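Local structure of Exo-1,5-alpha-L-arabinofuranobiosidase (Gibberella zeae, 5M1Z) at residues 117-122 with 152-157; 177-182 with 200-205; 181-186 with 208-213. The protein probably hydrolyses alpha-1,5-linked arabinan from the chain end as an exo-acting alpha-L-arabinofuranosidase, releasing arabinobiose units. All coordinates share one frame; numbering follows the deposited sequence.

Contact 1 (117-122 with 152-157); sequences SETLIE and TPVWEP. With 6LW ((Z)-L-Arabinonhydroximo-1,4-lactone), chain B; SO4 (sulfate ion), chain D.
T119 OG1 is gripped by two groups: it accepts the backbone N-H of V154 and is also hydrogen-bonded to the G143 carbonyl. The bond from V154 N to T119 OG1 is 3.2 Å long and nearly straight (166°), and it ties neighbouring blades of a six-bladed beta-propeller together. Strand 119-126 is the third strand of its blade; strand 154-162 is the first strand of the next. The two short segments run in roughly the same direction, 27° apart, and meet through side chains. T119 can reach V154 N because its hydroxyl is tucked between its own backbone N and carbonyl carbon (chi1 45°), while T119 CG2 lies 3.9 Å from P153 CB.

Further along the strands the interface is apolar. I121 sends its extended delta branch across V154, CD1 lying 3.8 Å from V154 CG2, while its gamma methyl CG2 meets P157 CB at 4.1 Å. Y170 of strand 165-172 also packs on I121, and S108 lies against both I121 and P157.

The far side of the 152-157 segment belongs to the sugar pocket. The indole of W155 is sandwiched: P153 CB lies 3.6 Å above the plane of one face, and C5 of the bound arabinonhydroximolactone lies 3.5 Å above the plane of the W155 ring on the other, both offset toward the rim. A hydrogen bond from W155 NE1 to Q173 OE1 helps fix the rotation of the ring. E156 OE1 takes a hydrogen bond from the inhibitor's O2 and is also bonded to S171 OG. At the loop end, T152 holds a sulfate ion, probably from the crystallisation liquor, through its backbone N and through OG1, which lies 2.6 Å from sulfate O4.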
loop_
_atom_site.group_PDB
_atom_site.type_symbol
_atom_site.label_atom_id
_atom_site.label_comp_id
_atom_site.label_asym_id
_atom_site.label_seq_id
_atom_site.Cartn_x
_atom_site.Cartn_y
_atom_site.Cartn_z
ATOM N N SER A 117 17.463 7.957 -11.462
ATOM C CA SER A 117 17.347 9.374 -11.892
ATOM C C SER A 117 15.906 9.861 -12.223
ATOM O O SER A 117 15.641 11.048 -12.206
ATOM C CB SER A 117 18.243 9.594 -13.098
ATOM O OG SER A 117 17.844 8.724 -14.142
ATOM N N GLU A 118 14.969 8.951 -12.461
ATOM C CA GLU A 118 13.565 9.288 -12.694
ATOM C C GLU A 118 12.620 8.300 -12.054
ATOM O O GLU A 118 13.043 7.238 -11.627
ATOM C CB GLU A 118 13.290 9.328 -14.199
ATOM C CG GLU A 118 14.186 10.319 -14.958
ATOM C CD GLU A 118 13.764 10.468 -16.413
ATOM O OE1 GLU A 118 12.681 11.076 -16.688
ATOM O OE2 GLU A 118 14.506 9.918 -17.264
ATOM N N THR A 119 11.352 8.685 -11.950
ATOM C CA THR A 119 10.307 7.860 -11.363
ATOM C C THR A 119 9.084 7.972 -12.290
ATOM O O THR A 119 8.776 9.068 -12.835
ATOM C CB THR A 119 9.917 8.303 -9.946
ATOM O OG1 THR A 119 9.760 9.730 -9.899
ATOM C CG2 THR A 119 10.990 7.957 -8.975
ATOM N N LEU A 120 8.416 6.845 -12.530
ATOM C CA LEU A 120 7.325 6.853 -13.446
ATOM C C LEU A 120 6.303 5.834 -12.978
ATOM O O LEU A 120 6.524 4.622 -13.072
ATOM C CB LEU A 120 7.836 6.538 -14.837
ATOM C CG LEU A 120 6.875 6.485 -16.045
ATOM C CD1 LEU A 120 5.904 7.650 -16.136
ATOM C CD2 LEU A 120 7.642 6.423 -17.357
ATOM N N ILE A 121 5.177 6.340 -12.485
ATOM C CA ILE A 121 4.118 5.500 -12.030
ATOM C C ILE A 121 3.381 4.964 -13.267
ATOM O O ILE A 121 2.839 5.754 -14.047
ATOM C CB ILE A 121 3.158 6.219 -11.082
ATOM C CG1 ILE A 121 3.887 6.512 -9.738
ATOM C CG2 ILE A 121 1.964 5.324 -10.841
ATOM C CD1 ILE A 121 3.105 7.387 -8.779
ATOM N N GLU A 122 3.328 3.633 -13.366
ATOM C CA GLU A 122 2.717 2.874 -14.454
ATOM C C GLU A 122 1.548 2.050 -13.991
ATOM O O GLU A 122 1.446 1.722 -12.817
ATOM C CB GLU A 122 3.702 1.825 -15.005
ATOM C CG GLU A 122 5.101 2.269 -15.319
ATOM C CD GLU A 122 5.168 3.123 -16.581
ATOM O OE1 GLU A 122 4.295 4.020 -16.733
ATOM O OE2 GLU A 122 6.106 2.896 -17.423
ATOM N N THR A 152 12.219 15.844 -7.154
ATOM C CA THR A 152 10.877 15.796 -7.618
ATOM C C THR A 152 10.290 14.373 -7.906
ATOM O O THR A 152 9.503 14.257 -8.843
ATOM C CB THR A 152 10.723 16.698 -8.872
ATOM O OG1 THR A 152 11.495 16.181 -9.974
ATOM C CG2 THR A 152 11.159 18.128 -8.553
ATOM N N PRO A 153 10.637 13.312 -7.122
ATOM C CA PRO A 153 9.932 12.003 -7.415
ATOM C C PRO A 153 8.440 11.929 -7.095
ATOM O O PRO A 153 7.887 12.743 -6.361
ATOM C CB PRO A 153 10.655 10.996 -6.553
ATOM C CG PRO A 153 11.169 11.812 -5.439
ATOM C CD PRO A 153 11.567 13.148 -6.002
ATOM N N VAL A 154 7.836 10.922 -7.678
ATOM C CA VAL A 154 6.498 10.462 -7.333
ATOM C C VAL A 154 6.639 9.037 -6.809
ATOM O O VAL A 154 7.603 8.316 -7.210
ATOM C CB VAL A 154 5.529 10.589 -8.516
ATOM C CG1 VAL A 154 5.429 12.034 -8.952
ATOM C CG2 VAL A 154 5.968 9.741 -9.684
ATOM N N TRP A 155 5.747 8.650 -5.899
ATOM C CA TRP A 155 5.828 7.358 -5.262
ATOM C C TRP A 155 4.521 6.792 -4.841
ATOM O O TRP A 155 3.559 7.511 -4.635
ATOM C CB TRP A 155 6.573 7.429 -3.958
ATOM C CG TRP A 155 7.673 8.416 -3.713
ATOM C CD1 TRP A 155 7.539 9.717 -3.227
ATOM C CD2 TRP A 155 9.068 8.155 -3.735
ATOM N NE1 TRP A 155 8.764 10.265 -3.031
ATOM C CE2 TRP A 155 9.719 9.337 -3.324
ATOM C CE3 TRP A 155 9.842 7.084 -4.166
ATOM C CZ2 TRP A 155 11.116 9.438 -3.249
ATOM C CZ3 TRP A 155 11.236 7.192 -4.105
ATOM C CH2 TRP A 155 11.852 8.354 -3.649
ATOM N N GLU A 156 4.507 5.490 -4.617
ATOM C CA GLU A 156 3.498 4.835 -3.738
ATOM C C GLU A 156 2.070 4.916 -4.231
ATOM O O GLU A 156 1.192 5.405 -3.534
ATOM C CB GLU A 156 3.626 5.356 -2.288
ATOM C CG GLU A 156 4.996 5.011 -1.692
ATOM C CD GLU A 156 5.618 6.085 -0.804
ATOM O OE1 GLU A 156 5.037 7.184 -0.587
ATOM O OE2 GLU A 156 6.734 5.782 -0.305
ATOM N N PRO A 157 1.810 4.342 -5.413
ATOM C CA PRO A 157 0.424 4.316 -5.905
ATOM C C PRO A 157 -0.523 3.442 -5.082
ATOM O O PRO A 157 -0.130 2.338 -4.579
ATOM C CB PRO A 157 0.565 3.776 -7.344
ATOM C CG PRO A 157 1.814 2.962 -7.271
ATOM C CD PRO A 157 2.743 3.703 -6.340
HETATM C C3 6LW B . 8.550 8.522 0.245
HETATM C C2 6LW B . 7.642 8.509 1.468
HETATM C C1 6LW B . 8.035 7.188 2.104
HETATM O O3 6LW B . 9.082 9.833 0.092
HETATM O O4 6LW B . 8.921 6.418 1.275
HETATM O O1 6LW B . 8.751 6.655 4.297
HETATM C C4 6LW B . 9.604 7.450 0.565
HETATM N N1 6LW B . 7.734 6.774 3.340
HETATM O O2 6LW B . 6.289 8.677 1.061
HETATM C C5 6LW B . 10.268 6.729 -0.587
HETATM O O5 6LW B . 11.294 5.893 -0.001
HETATM S S SO4 D . 15.003 15.991 -9.712
HETATM O O1 SO4 D . 14.569 15.108 -8.587
HETATM O O2 SO4 D . 16.245 16.692 -9.273
HETATM O O3 SO4 D . 15.230 15.161 -10.935
HETATM O O4 SO4 D . 13.972 17.000 -10.076
#

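Contact 2 (177-182 with 200-205); sequences ATHSQK and DTKYAN. With 6LW ((Z)-L-Arabinonhydroximo-1,4-lactone), chain B.
The backbones close in where K182 meets K202, their CA atoms 5.0 Å apart, and part to 7.1 Å between the CA atoms of H179 and Y203. Here the loop leading into strand 182-188 lies against the end of strand 198-201, the outermost strand of the same propeller blade, and the turn beyond it. A classic beta bulge marks this edge: D200 and T201 both face L183.

The imidazole of H179 fills the wider part. T178 CG2 lies over one face of the ring, and K202 packs on the opposite one in a CH-pi contact, with K202 CB 4.0 Å from the centroid of the H179 ring and 14° off its normal. With CG between its backbone N and carbonyl carbon (chi1 58°), K202 runs extended past the imidazole, bringing CD to 3.7 Å from H179 NE2. At the ring edge, H179 ND1 gives a weak, bent hydrogen bond to Y203 O, 2.8 Å long with an angle of only 126°.

Water completes the link. One molecule joins H179 NE2 to K202 NZ, accepting from the ammonium; another gives a proton to Q181 O and takes one from Y203 N; a third spans the T178 and A204 carbonyls.

The two lysines share D199, which forms salt bridges with both, while K182 NZ has a second carboxylate in D175; this probably offsets the closeness of the like charges. K182 CB also rests 3.6 Å from T201 O. Within the bulge, T201 turns its hydroxyl back on the chain, OG1 donating to D200 O at 2.7 Å.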
loop_
_atom_site.group_PDB
_atom_site.type_symbol
_atom_site.label_atom_id
_atom_site.label_comp_id
_atom_site.label_asym_id
_atom_site.label_seq_id
_atom_site.Cartn_x
_atom_site.Cartn_y
_atom_site.Cartn_z
ATOM N N ALA A 177 9.031 23.611 -4.358
ATOM C CA ALA A 177 9.280 24.897 -3.769
ATOM C C ALA A 177 8.273 25.201 -2.648
ATOM O O ALA A 177 8.418 26.170 -1.972
ATOM C CB ALA A 177 9.279 25.995 -4.841
ATOM N N THR A 178 7.281 24.353 -2.428
ATOM C CA THR A 178 6.240 24.634 -1.452
ATOM C C THR A 178 5.982 23.496 -0.473
ATOM O O THR A 178 5.661 23.757 0.681
ATOM C CB THR A 178 4.947 24.936 -2.180
ATOM O OG1 THR A 178 5.248 25.814 -3.276
ATOM C CG2 THR A 178 3.951 25.613 -1.231
ATOM N N HIS A 179 6.110 22.249 -0.937
ATOM C CA HIS A 179 5.936 21.090 -0.095
ATOM C C HIS A 179 7.041 20.092 -0.365
ATOM O O HIS A 179 7.168 19.609 -1.492
ATOM C CB HIS A 179 4.575 20.470 -0.362
ATOM C CG HIS A 179 3.449 21.433 -0.201
ATOM N ND1 HIS A 179 2.998 21.849 1.040
ATOM C CD2 HIS A 179 2.692 22.078 -1.123
ATOM C CE1 HIS A 179 2.029 22.736 0.872
ATOM N NE2 HIS A 179 1.816 22.883 -0.430
ATOM N N SER A 180 7.807 19.730 0.671
ATOM C CA SER A 180 8.842 18.701 0.515
ATOM C C SER A 180 8.206 17.451 -0.146
ATOM O O SER A 180 8.763 16.836 -1.089
ATOM C CB SER A 180 9.461 18.375 1.869
ATOM O OG SER A 180 10.475 17.406 1.683
ATOM N N GLN A 181 6.999 17.119 0.319
ATOM C CA GLN A 181 6.184 16.098 -0.267
ATOM C C GLN A 181 4.718 16.419 0.058
ATOM O O GLN A 181 4.414 16.991 1.135
ATOM C CB GLN A 181 6.567 14.728 0.263
ATOM C CG GLN A 181 5.909 13.615 -0.520
ATOM C CD GLN A 181 6.440 12.255 -0.155
ATOM O OE1 GLN A 181 7.316 11.745 -0.839
ATOM N NE2 GLN A 181 5.937 11.675 0.921
ATOM N N LYS A 182 3.840 16.105 -0.903
ATOM C CA LYS A 182 2.384 16.144 -0.685
ATOM C C LYS A 182 1.689 14.895 -1.238
ATOM O O LYS A 182 2.279 14.123 -1.971
ATOM C CB LYS A 182 1.744 17.390 -1.255
ATOM C CG LYS A 182 1.756 17.444 -2.755
ATOM C CD LYS A 182 1.161 18.730 -3.238
ATOM C CE LYS A 182 1.304 18.855 -4.728
ATOM N NZ LYS A 182 0.716 20.144 -5.171
ATOM N N ASP A 200 -4.630 15.950 -2.218
ATOM C CA ASP A 200 -5.366 15.223 -1.186
ATOM C C ASP A 200 -5.004 15.628 0.268
ATOM O O ASP A 200 -5.847 15.523 1.162
ATOM C CB ASP A 200 -5.165 13.697 -1.299
ATOM C CG ASP A 200 -5.682 13.100 -2.613
ATOM O OD1 ASP A 200 -6.736 13.571 -3.093
ATOM O OD2 ASP A 200 -5.006 12.155 -3.161
ATOM N N THR A 201 -3.757 16.020 0.483
ATOM C CA THR A 201 -3.269 16.333 1.810
ATOM C C THR A 201 -1.948 17.034 1.570
ATOM O O THR A 201 -1.061 16.523 0.888
ATOM C CB THR A 201 -3.115 15.095 2.713
ATOM O OG1 THR A 201 -4.363 14.776 3.306
ATOM C CG2 THR A 201 -2.183 15.326 3.854
ATOM N N LYS A 202 -1.845 18.244 2.088
ATOM C CA LYS A 202 -0.592 18.980 2.075
ATOM C C LYS A 202 -0.523 19.901 3.284
ATOM O O LYS A 202 -1.549 20.298 3.847
ATOM C CB LYS A 202 -0.469 19.800 0.821
ATOM C CG LYS A 202 -1.591 20.774 0.631
ATOM C CD LYS A 202 -1.570 21.363 -0.748
ATOM C CE LYS A 202 -2.677 22.408 -0.882
ATOM N NZ LYS A 202 -2.434 23.171 -2.123
ATOM N N TYR A 203 0.688 20.228 3.688
ATOM C CA TYR A 203 0.884 20.974 4.917
ATOM C C TYR A 203 1.739 22.176 4.619
ATOM O O TYR A 203 2.676 22.126 3.800
ATOM C CB TYR A 203 1.529 20.105 5.978
ATOM C CG TYR A 203 0.552 19.095 6.514
ATOM C CD1 TYR A 203 -0.381 19.452 7.494
ATOM C CD2 TYR A 203 0.490 17.821 5.991
ATOM C CE1 TYR A 203 -1.322 18.543 7.942
ATOM C CE2 TYR A 203 -0.437 16.879 6.441
ATOM C CZ TYR A 203 -1.339 17.239 7.431
ATOM O OH TYR A 203 -2.281 16.353 7.829
ATOM N N ALA A 204 1.424 23.260 5.307
ATOM C CA ALA A 204 2.102 24.555 5.113
ATOM C C ALA A 204 3.569 24.562 5.530
ATOM O O ALA A 204 4.349 25.287 4.937
ATOM C CB ALA A 204 1.345 25.659 5.885
ATOM N N ASN A 205 3.954 23.739 6.494
ATOM C CA ASN A 205 5.347 23.555 6.833
ATOM C C ASN A 205 6.072 22.881 5.651
ATOM O O ASN A 205 5.786 21.734 5.305
ATOM C CB ASN A 205 5.501 22.685 8.062
ATOM C CG ASN A 205 6.964 22.464 8.427
ATOM O OD1 ASN A 205 7.892 22.835 7.717
ATOM N ND2 ASN A 205 7.165 21.895 9.568
HETATM C C3 6LW B . 8.550 8.522 0.245
HETATM C C2 6LW B . 7.642 8.509 1.468
HETATM C C1 6LW B . 8.035 7.188 2.104
HETATM O O3 6LW B . 9.082 9.833 0.092
HETATM O O4 6LW B . 8.921 6.418 1.275
HETATM O O1 6LW B . 8.751 6.655 4.297
HETATM C C4 6LW B . 9.604 7.450 0.565
HETATM N N1 6LW B . 7.734 6.774 3.340
HETATM O O2 6LW B . 6.289 8.677 1.061
HETATM C C5 6LW B . 10.268 6.729 -0.587
HETATM O O5 6LW B . 11.294 5.893 -0.001
HETATM O O HOH W 1 4.760 25.570 2.310
HETATM O O HOH W 2 5.177 20.187 3.108
HETATM O O HOH W 3 0.134 24.419 -2.116
HETATM O O HOH W 4 2.805 18.765 2.537
#

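Contact 3 (181-186 with 208-213); sequences QKLVHQ and ARPGMP. With 6LW ((Z)-L-Arabinonhydroximo-1,4-lactone), chain B.
The side chain of Q181 runs nearly perpendicular to that of R209, its amide turned 49° from the plane of the R209 guanidinium. The aliphatic part of Q181 covers the cation: its CB sits 3.9 Å above one guanidinium face, toward the rim. Beyond it the side chain stretches out, with CG anti to the backbone N (chi1 -169°), and carries the amide into the sugar pocket.

There Q181 NE2 serves two acceptors. It donates to P210 O at 2.9 Å, approaching from well above the carbonyl plane although the oxygen lies close to the plane of the amide, and to O2 of the bound arabinonhydroximolactone at 3.0 Å. Q181 OE1 accepts a hydrogen bond from the inhibitor's O3. The same O3 lies in plane at the edge of the R209 guanidinium and receives a weak bond from NH2, the two atoms 2.7 Å apart. R209 is itself bonded by S180 OG on NH1 and Q173 OE1 on NH2; these groups probably help to hold glutamine and arginine in place against the ligand.

Deeper in, the side chains of L183 and P210 lie alongside each other, pointing opposite ways, L183 CD1 reaching P210 CB at 3.7 Å. The other methyl, L183 CD2, lies 3.7 Å from P213 CD and 3.8 Å from the CA of G211. Y225 and Y227 of strand 223-230 also touch L183. Third strand 182-188 on first strand 209-217 is the interblade joint of a beta-propeller, with the ligand pocket near the central axis where the inner strands start.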
loop_
_atom_site.group_PDB
_atom_site.type_symbol
_atom_site.label_atom_id
_atom_site.label_comp_id
_atom_site.label_asym_id
_atom_site.label_seq_id
_atom_site.Cartn_x
_atom_site.Cartn_y
_atom_site.Cartn_z
ATOM N N GLN A 181 6.999 17.119 0.319
ATOM C CA GLN A 181 6.184 16.098 -0.267
ATOM C C GLN A 181 4.718 16.419 0.058
ATOM O O GLN A 181 4.414 16.991 1.135
ATOM C CB GLN A 181 6.567 14.728 0.263
ATOM C CG GLN A 181 5.909 13.615 -0.520
ATOM C CD GLN A 181 6.440 12.255 -0.155
ATOM O OE1 GLN A 181 7.316 11.745 -0.839
ATOM N NE2 GLN A 181 5.937 11.675 0.921
ATOM N N LYS A 182 3.840 16.105 -0.903
ATOM C CA LYS A 182 2.384 16.144 -0.685
ATOM C C LYS A 182 1.689 14.895 -1.238
ATOM O O LYS A 182 2.279 14.123 -1.971
ATOM C CB LYS A 182 1.744 17.390 -1.255
ATOM C CG LYS A 182 1.756 17.444 -2.755
ATOM C CD LYS A 182 1.161 18.730 -3.238
ATOM C CE LYS A 182 1.304 18.855 -4.728
ATOM N NZ LYS A 182 0.716 20.144 -5.171
ATOM N N LEU A 183 0.421 14.732 -0.868
ATOM C CA LEU A 183 -0.400 13.610 -1.339
ATOM C C LEU A 183 -1.407 14.102 -2.366
ATOM O O LEU A 183 -2.022 15.168 -2.174
ATOM C CB LEU A 183 -1.069 12.980 -0.135
ATOM C CG LEU A 183 -0.086 12.317 0.813
ATOM C CD1 LEU A 183 -0.772 11.915 2.112
ATOM C CD2 LEU A 183 0.464 11.036 0.154
ATOM N N VAL A 184 -1.496 13.368 -3.473
ATOM C CA VAL A 184 -2.261 13.743 -4.618
ATOM C C VAL A 184 -2.961 12.568 -5.236
ATOM O O VAL A 184 -2.695 11.402 -4.907
ATOM C CB VAL A 184 -1.383 14.430 -5.703
ATOM C CG1 VAL A 184 -0.665 15.620 -5.138
ATOM C CG2 VAL A 184 -0.403 13.479 -6.363
ATOM N N HIS A 185 -3.886 12.838 -6.148
ATOM C CA HIS A 185 -4.418 11.733 -6.933
ATOM C C HIS A 185 -4.733 12.167 -8.318
ATOM O O HIS A 185 -4.832 13.378 -8.561
ATOM C CB HIS A 185 -5.652 11.139 -6.282
ATOM C CG HIS A 185 -6.885 11.972 -6.419
ATOM N ND1 HIS A 185 -7.356 12.769 -5.406
ATOM C CD2 HIS A 185 -7.754 12.120 -7.453
ATOM C CE1 HIS A 185 -8.472 13.367 -5.792
ATOM N NE2 HIS A 185 -8.737 12.989 -7.038
ATOM N N GLN A 186 -4.903 11.196 -9.206
ATOM C CA GLN A 186 -5.501 11.418 -10.558
ATOM C C GLN A 186 -6.565 10.374 -10.756
ATOM O O GLN A 186 -6.533 9.361 -10.063
ATOM C CB GLN A 186 -4.459 11.315 -11.652
ATOM C CG GLN A 186 -3.409 12.425 -11.602
ATOM C CD GLN A 186 -2.277 12.228 -12.581
ATOM O OE1 GLN A 186 -1.151 11.965 -12.204
ATOM N NE2 GLN A 186 -2.569 12.396 -13.837
ATOM N N ALA A 208 7.264 19.261 6.094
ATOM C CA ALA A 208 6.319 18.166 6.305
ATOM C C ALA A 208 6.345 17.214 5.115
ATOM O O ALA A 208 6.425 17.668 3.995
ATOM C CB ALA A 208 4.925 18.690 6.482
ATOM N N ARG A 209 6.245 15.914 5.379
ATOM C CA ARG A 209 6.231 14.884 4.314
ATOM C C ARG A 209 5.119 13.873 4.555
ATOM O O ARG A 209 5.392 12.748 4.959
ATOM C CB ARG A 209 7.591 14.184 4.150
ATOM C CG ARG A 209 8.718 15.118 3.746
ATOM C CD ARG A 209 10.061 14.395 3.793
ATOM N NE ARG A 209 10.041 13.284 2.861
ATOM C CZ ARG A 209 10.154 13.390 1.518
ATOM N NH1 ARG A 209 10.422 14.561 0.895
ATOM N NH2 ARG A 209 10.026 12.280 0.769
ATOM N N PRO A 210 3.837 14.280 4.341
ATOM C CA PRO A 210 2.806 13.275 4.320
ATOM C C PRO A 210 3.095 12.306 3.203
ATOM O O PRO A 210 3.514 12.731 2.132
ATOM C CB PRO A 210 1.525 14.084 4.057
ATOM C CG PRO A 210 1.984 15.259 3.311
ATOM C CD PRO A 210 3.341 15.562 3.830
ATOM N N GLY A 211 2.842 11.027 3.429
ATOM C CA GLY A 211 3.260 9.993 2.505
ATOM C C GLY A 211 2.438 8.745 2.662
ATOM O O GLY A 211 1.759 8.575 3.647
ATOM N N MET A 212 2.531 7.876 1.660
ATOM C CA MET A 212 2.111 6.461 1.758
ATOM C C MET A 212 0.602 6.316 1.973
ATOM O O MET A 212 0.144 5.752 2.961
ATOM C CB MET A 212 2.953 5.715 2.822
ATOM C CG MET A 212 4.436 6.112 2.685
ATOM S SD MET A 212 5.605 5.010 3.406
ATOM C CE MET A 212 5.467 3.542 2.358
ATOM N N PRO A 213 -0.165 6.793 1.004
ATOM C CA PRO A 213 -1.624 6.778 1.166
ATOM C C PRO A 213 -2.275 5.424 0.950
ATOM O O PRO A 213 -1.937 4.727 -0.017
ATOM C CB PRO A 213 -2.099 7.765 0.102
ATOM C CG PRO A 213 -1.049 7.657 -0.982
ATOM C CD PRO A 213 0.253 7.356 -0.284
HETATM C C3 6LW B . 8.550 8.522 0.245
HETATM C C2 6LW B . 7.642 8.509 1.468
HETATM C C1 6LW B . 8.035 7.188 2.104
HETATM O O3 6LW B . 9.082 9.833 0.092
HETATM O O4 6LW B . 8.921 6.418 1.275
HETATM O O1 6LW B . 8.751 6.655 4.297
HETATM C C4 6LW B . 9.604 7.450 0.565
HETATM N N1 6LW B . 7.734 6.774 3.340
HETATM O O2 6LW B . 6.289 8.677 1.061
HETATM C C5 6LW B . 10.268 6.729 -0.587
HETATM O O5 6LW B . 11.294 5.893 -0.001
#

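Contacts 1 and 3 are equivalent interblade joints: each sets the third strand of one blade on the first of the next, and both are buried. The blade of strands 154-162 to 198-201 serves both. Contact 2 lies at the outer edge of that blade, largely between loops, its centre about 20 Å from the centre of the chain; only partly buried, it adds bridging waters and charged lysines to one weak direct bond, where the joints combine apolar packing with one sound hydrogen bond each. Contacts 2 and 3 share Q181 and K182. All three border the inhibitor, W155 and E156 from strand 154-162, Q181 from the loop before strand 182-188 and R209 from strand 209-217.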